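Local coordinates for shikimate dehydrogenase-like protein HI_0607 (Haemophilus influenzae, PDB 1NPY) that catalyses the NADP(+)-dependent oxidation of shikimate to 3-dehydroshikimate in vitro, much more slowly than classical AroE enzymes, so that its biological substrate may be another compound, at residues D177-V182 / T219-Y224; Y224-A227 / Q231-S234. All blocks are in the same frame, centred on the assembly; numbering follows the deposited sequence.

Both contacts lie in the parallel sheet with flanking helices that, as in other shikimate dehydrogenases, probably binds NADP(+). Their centres are about 7 Å apart. They share helix 220-227: its first turn serves contact 1 and its end serves contact 2. Along the chain, strand 178-181 comes first, then the helix, then strand 231-233. In the sheet, strand 208-211 lies between these two strands. The helix therefore packs on one strand inside the sheet and on the outermost strand. The contacts also touch directly, through Ile222 CD1 and Ile233 O at 3.8 Å. Together they join the helix to two strands that flank strand 208-211, on which it also packs.

Contact 1. Residues D177-V182 / T219-Y224; sequences DILVNV and TPFIRY
The Phe221 ring meets strand 178-181 with its far edge. Leu179 O lies at this edge, near the ring plane, 3.5 Å from Phe221 CZ. Leu179 CB also reaches the far end of the ring, 3.8 Å from Phe221 CZ. Asn181 CB lies oblique to the ring, 3.9 Å from Phe221 CE2. Outside the two segments, the ring of Phe198 meets that of Phe221, with the planes at about 40°.

The Phe221 side chain extends from the helix to the strand. Its CG is anti to the backbone N (chi1 172°), which carries the ring across a gap of 8.6 Å between Phe221 CA and Asn181 CA. All three touching residues are buried, and the contact is made by carbon packing and by the ring edge against a carbonyl oxygen. The amide of Asn181 is held elsewhere. Its OD1 is hydrogen-bonded to Thr183 OG1 and its ND2 to Asp211 OD1. Thr219 caps the start of the helix: Ile222 N donates to Thr219 OG1 at 3.2 Å, with an angle of 166° at the hydrogen. Asp211 OD2 also hydrogen-bonds this hydroxyl, so one carboxylate links the helix cap to the Asn181 amide.

The side chain of Asn181 is about 6 Å from Gly126, which by similarity binds NADP(+). The contact thus sits close to the probable cofactor site of a Rossmann-type domain. Phe221 also packs on Ala209 of strand 208-211 and on Ile203 of helix 200-205. From strand 178-181, Val180 points away from Phe221 and packs on helix 131-140.

Contact 2. Residues Y224-A227 / Q231-S234; sequences YAQA and QTIS
The CB of Thr232 points toward the helix, and chi1 63° sets CG2 anti to the carbonyl carbon, where it meets Ala225 and Gln226. Its OG1 then falls between the backbone N and the carbonyl carbon. In Gln226, CG is likewise anti to the carbonyl carbon (chi1 -69°), and the chain beyond it is extended. This takes the Gln226 side chain past Thr232, and the two cross at about a right angle.

The Thr232 methyl is the centre of the contact. Thr232 CG2 lies 3.8 Å from Ala225 CB and 3.9 Å from Gln226 CG. The methyl therefore touches two consecutive residues of the last turn of the helix. Ala225 is small, and its CB points at the strand. The backbones come close here: Ala225 CA and Thr232 CA are 7.0 Å apart. The Thr232 hydroxyl lies near the end of the Gln226 side chain. That amide is probably turned over in the model, so its two ends cannot be told apart.

Helix 220-227 and strand 231-233 are consecutive elements of a beta-alpha-beta unit that starts with strand 208-211. Only three residues join the two segments, so the chain turns back sharply from helix to strand. Strand 231-233 is the outermost strand of its sheet, and Gln231 and Ile233 form backbone hydrogen bonds with strand 208-211. Ala225 also packs on Ala209 of that strand and on Ile203 of helix 200-205. At the end of segment 231-234, Ser234 is the N-cap of the next helix, its OG bonded to Ala236 N.

Chemically, the contact changes from buried Ala225 to the solvent-facing Gln226. The methyl group of Thr232 provides the apolar packing against the helix. Carbon packing, rather than a polar bond, joins this helix end to the edge strand.

Contact 1. Residues D177-V182 / T219-Y224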
loop_
_atom_site.group_PDB
_atom_site.type_symbol
_atom_site.label_atom_id
_atom_site.label_comp_id
_atom_site.label_asym_id
_atom_site.label_seq_id
_atom_site.Cartn_x
_atom_site.Cartn_y
_atom_site.Cartn_z
ATOM N N ASP A 177 0.163 -21.584 4.829
ATOM C CA ASP A 177 1.592 -21.313 4.821
ATOM C C ASP A 177 1.950 -19.846 4.957
ATOM O O ASP A 177 3.005 -19.497 5.482
ATOM C CB ASP A 177 2.149 -21.832 3.501
ATOM C CG ASP A 177 1.815 -23.281 3.310
ATOM O OD1 ASP A 177 2.218 -24.047 4.208
ATOM O OD2 ASP A 177 1.143 -23.718 2.355
ATOM N N ILE A 178 1.086 -18.989 4.424
ATOM C CA ILE A 178 1.280 -17.552 4.375
ATOM C C ILE A 178 0.077 -16.898 5.051
ATOM O O ILE A 178 -1.061 -17.014 4.587
ATOM C CB ILE A 178 1.452 -17.047 2.928
ATOM C CG1 ILE A 178 2.679 -17.693 2.269
ATOM C CG2 ILE A 178 1.612 -15.551 2.877
ATOM C CD1 ILE A 178 2.796 -17.447 0.752
ATOM N N LEU A 179 0.346 -16.194 6.144
ATOM C CA LEU A 179 -0.677 -15.453 6.869
ATOM C C LEU A 179 -0.514 -13.959 6.646
ATOM O O LEU A 179 0.564 -13.409 6.862
ATOM C CB LEU A 179 -0.575 -15.729 8.366
ATOM C CG LEU A 179 -0.502 -17.222 8.685
ATOM C CD1 LEU A 179 -0.343 -17.352 10.195
ATOM C CD2 LEU A 179 -1.764 -17.947 8.254
ATOM N N VAL A 180 -1.565 -13.313 6.154
ATOM C CA VAL A 180 -1.498 -11.885 5.877
ATOM C C VAL A 180 -2.541 -11.168 6.724
ATOM O O VAL A 180 -3.731 -11.488 6.679
ATOM C CB VAL A 180 -1.761 -11.535 4.385
ATOM C CG1 VAL A 180 -1.427 -10.099 4.104
ATOM C CG2 VAL A 180 -1.048 -12.466 3.435
ATOM N N ASN A 181 -2.108 -10.149 7.459
ATOM C CA ASN A 181 -3.033 -9.338 8.229
ATOM C C ASN A 181 -3.271 -8.016 7.493
ATOM O O ASN A 181 -2.313 -7.273 7.209
ATOM C CB ASN A 181 -2.507 -9.003 9.622
ATOM C CG ASN A 181 -3.456 -8.067 10.362
ATOM O OD1 ASN A 181 -4.643 -8.362 10.452
ATOM N ND2 ASN A 181 -2.956 -6.966 10.880
ATOM N N VAL A 182 -4.545 -7.768 7.193
ATOM C CA VAL A 182 -5.015 -6.507 6.641
ATOM C C VAL A 182 -6.132 -5.884 7.498
ATOM O O VAL A 182 -6.925 -5.054 7.038
ATOM C CB VAL A 182 -5.481 -6.620 5.171
ATOM C CG1 VAL A 182 -4.327 -7.013 4.276
ATOM C CG2 VAL A 182 -6.672 -7.570 4.976
ATOM N N THR A 219 4.213 -5.665 15.661
ATOM C CA THR A 219 2.897 -6.050 16.183
ATOM C C THR A 219 2.978 -7.379 16.944
ATOM O O THR A 219 3.971 -8.085 16.809
ATOM C CB THR A 219 1.865 -6.236 15.062
ATOM O OG1 THR A 219 2.387 -7.195 14.132
ATOM C CG2 THR A 219 1.602 -4.955 14.273
ATOM N N PRO A 220 1.989 -7.753 17.758
ATOM C CA PRO A 220 2.041 -9.069 18.395
ATOM C C PRO A 220 2.189 -10.232 17.416
ATOM O O PRO A 220 2.947 -11.169 17.675
ATOM C CB PRO A 220 0.752 -9.110 19.229
ATOM C CG PRO A 220 0.486 -7.697 19.519
ATOM C CD PRO A 220 0.788 -7.013 18.185
ATOM N N PHE A 221 1.536 -10.128 16.268
ATOM C CA PHE A 221 1.623 -11.109 15.185
ATOM C C PHE A 221 3.065 -11.248 14.675
ATOM O O PHE A 221 3.602 -12.363 14.639
ATOM C CB PHE A 221 0.682 -10.628 14.085
ATOM C CG PHE A 221 0.739 -11.388 12.777
ATOM C CD1 PHE A 221 0.836 -12.765 12.696
ATOM C CD2 PHE A 221 0.558 -10.681 11.605
ATOM C CE1 PHE A 221 0.831 -13.436 11.470
ATOM C CE2 PHE A 221 0.545 -11.340 10.376
ATOM C CZ PHE A 221 0.659 -12.705 10.298
ATOM N N ILE A 222 3.672 -10.128 14.299
ATOM C CA ILE A 222 5.046 -10.128 13.775
ATOM C C ILE A 222 6.035 -10.595 14.828
ATOM O O ILE A 222 6.931 -11.395 14.550
ATOM C CB ILE A 222 5.439 -8.750 13.213
ATOM C CG1 ILE A 222 4.629 -8.428 11.958
ATOM C CG2 ILE A 222 6.932 -8.568 12.973
ATOM C CD1 ILE A 222 4.999 -9.303 10.745
ATOM N N ARG A 223 5.904 -10.085 16.044
ATOM C CA ARG A 223 6.809 -10.464 17.125
ATOM C C ARG A 223 6.780 -11.959 17.403
ATOM O O ARG A 223 7.838 -12.581 17.556
ATOM C CB ARG A 223 6.420 -9.742 18.420
ATOM C CG ARG A 223 7.017 -8.371 18.640
ATOM C CD ARG A 223 7.619 -8.243 20.051
ATOM N NE ARG A 223 8.552 -7.128 20.207
ATOM C CZ ARG A 223 8.140 -5.878 20.308
ATOM N NH1 ARG A 223 6.839 -5.640 20.284
ATOM N NH2 ARG A 223 8.988 -4.876 20.447
ATOM N N TYR A 224 5.582 -12.539 17.483
ATOM C CA TYR A 224 5.464 -13.982 17.679
ATOM C C TYR A 224 6.030 -14.775 16.505
ATOM O O TYR A 224 6.776 -15.727 16.708
ATOM C CB TYR A 224 4.033 -14.408 18.016
ATOM C CG TYR A 224 3.957 -15.871 18.377
ATOM C CD1 TYR A 224 4.346 -16.317 19.636
ATOM C CD2 TYR A 224 3.538 -16.822 17.459
ATOM C CE1 TYR A 224 4.359 -17.655 19.952
ATOM C CE2 TYR A 224 3.516 -18.168 17.776
ATOM C CZ TYR A 224 3.912 -18.582 19.032
ATOM O OH TYR A 224 3.882 -19.915 19.369
#

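Contact 2. Residues Y224-A227 / Q231-S234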
loop_
_atom_site.group_PDB
_atom_site.type_symbol
_atom_site.label_atom_id
_atom_site.label_comp_id
_atom_site.label_asym_id
_atom_site.label_seq_id
_atom_site.Cartn_x
_atom_site.Cartn_y
_atom_site.Cartn_z
ATOM N N TYR A 224 5.582 -12.539 17.483
ATOM C CA TYR A 224 5.464 -13.982 17.679
ATOM C C TYR A 224 6.030 -14.775 16.505
ATOM O O TYR A 224 6.776 -15.727 16.708
ATOM C CB TYR A 224 4.033 -14.408 18.016
ATOM C CG TYR A 224 3.957 -15.871 18.377
ATOM C CD1 TYR A 224 4.346 -16.317 19.636
ATOM C CD2 TYR A 224 3.538 -16.822 17.459
ATOM C CE1 TYR A 224 4.359 -17.655 19.952
ATOM C CE2 TYR A 224 3.516 -18.168 17.776
ATOM C CZ TYR A 224 3.912 -18.582 19.032
ATOM O OH TYR A 224 3.882 -19.915 19.369
ATOM N N ALA A 225 5.771 -14.336 15.274
ATOM C CA ALA A 225 6.373 -14.997 14.117
ATOM C C ALA A 225 7.904 -15.003 14.211
ATOM O O ALA A 225 8.566 -15.988 13.863
ATOM C CB ALA A 225 5.925 -14.298 12.850
ATOM N N GLN A 226 8.469 -13.872 14.619
ATOM C CA GLN A 226 9.916 -13.783 14.795
ATOM C C GLN A 226 10.429 -14.686 15.910
ATOM O O GLN A 226 11.519 -15.253 15.815
ATOM C CB GLN A 226 10.349 -12.346 15.047
ATOM C CG GLN A 226 10.174 -11.469 13.842
ATOM C CD GLN A 226 10.509 -10.021 14.099
ATOM O OE1 GLN A 226 10.512 -9.590 15.244
ATOM N NE2 GLN A 226 10.676 -9.255 13.033
ATOM N N ALA A 227 9.650 -14.801 16.977
ATOM C CA ALA A 227 10.008 -15.669 18.090
ATOM C C ALA A 227 9.957 -17.145 17.726
ATOM O O ALA A 227 10.514 -17.983 18.448
ATOM C CB ALA A 227 9.068 -15.404 19.261
ATOM N N GLN A 231 9.515 -16.332 8.470
ATOM C CA GLN A 231 9.794 -15.189 7.619
ATOM C C GLN A 231 8.746 -14.123 7.897
ATOM O O GLN A 231 7.580 -14.470 8.069
ATOM C CB GLN A 231 9.714 -15.624 6.162
ATOM C CG GLN A 231 10.001 -14.534 5.159
ATOM C CD GLN A 231 10.037 -15.071 3.743
ATOM O OE1 GLN A 231 10.962 -15.793 3.375
ATOM N NE2 GLN A 231 9.033 -14.729 2.950
ATOM N N THR A 232 9.155 -12.870 8.019
ATOM C CA THR A 232 8.207 -11.771 8.179
ATOM C C THR A 232 8.374 -10.650 7.160
ATOM O O THR A 232 9.480 -10.353 6.708
ATOM C CB THR A 232 8.287 -11.128 9.556
ATOM O OG1 THR A 232 9.576 -10.543 9.770
ATOM C CG2 THR A 232 8.086 -12.107 10.670
ATOM N N ILE A 233 7.236 -10.071 6.801
ATOM C CA ILE A 233 7.111 -8.895 5.940
ATOM C C ILE A 233 6.259 -7.880 6.693
ATOM O O ILE A 233 5.171 -8.233 7.127
ATOM C CB ILE A 233 6.439 -9.253 4.601
ATOM C CG1 ILE A 233 7.137 -10.463 3.988
ATOM C CG2 ILE A 233 6.498 -8.067 3.604
ATOM C CD1 ILE A 233 6.515 -10.895 2.702
ATOM N N SER A 234 6.754 -6.660 6.877
ATOM C CA SER A 234 6.126 -5.687 7.761
ATOM C C SER A 234 5.491 -4.596 6.922
ATOM O O SER A 234 5.878 -4.410 5.774
ATOM C CB SER A 234 7.208 -5.098 8.674
ATOM O OG SER A 234 6.869 -3.765 8.998
#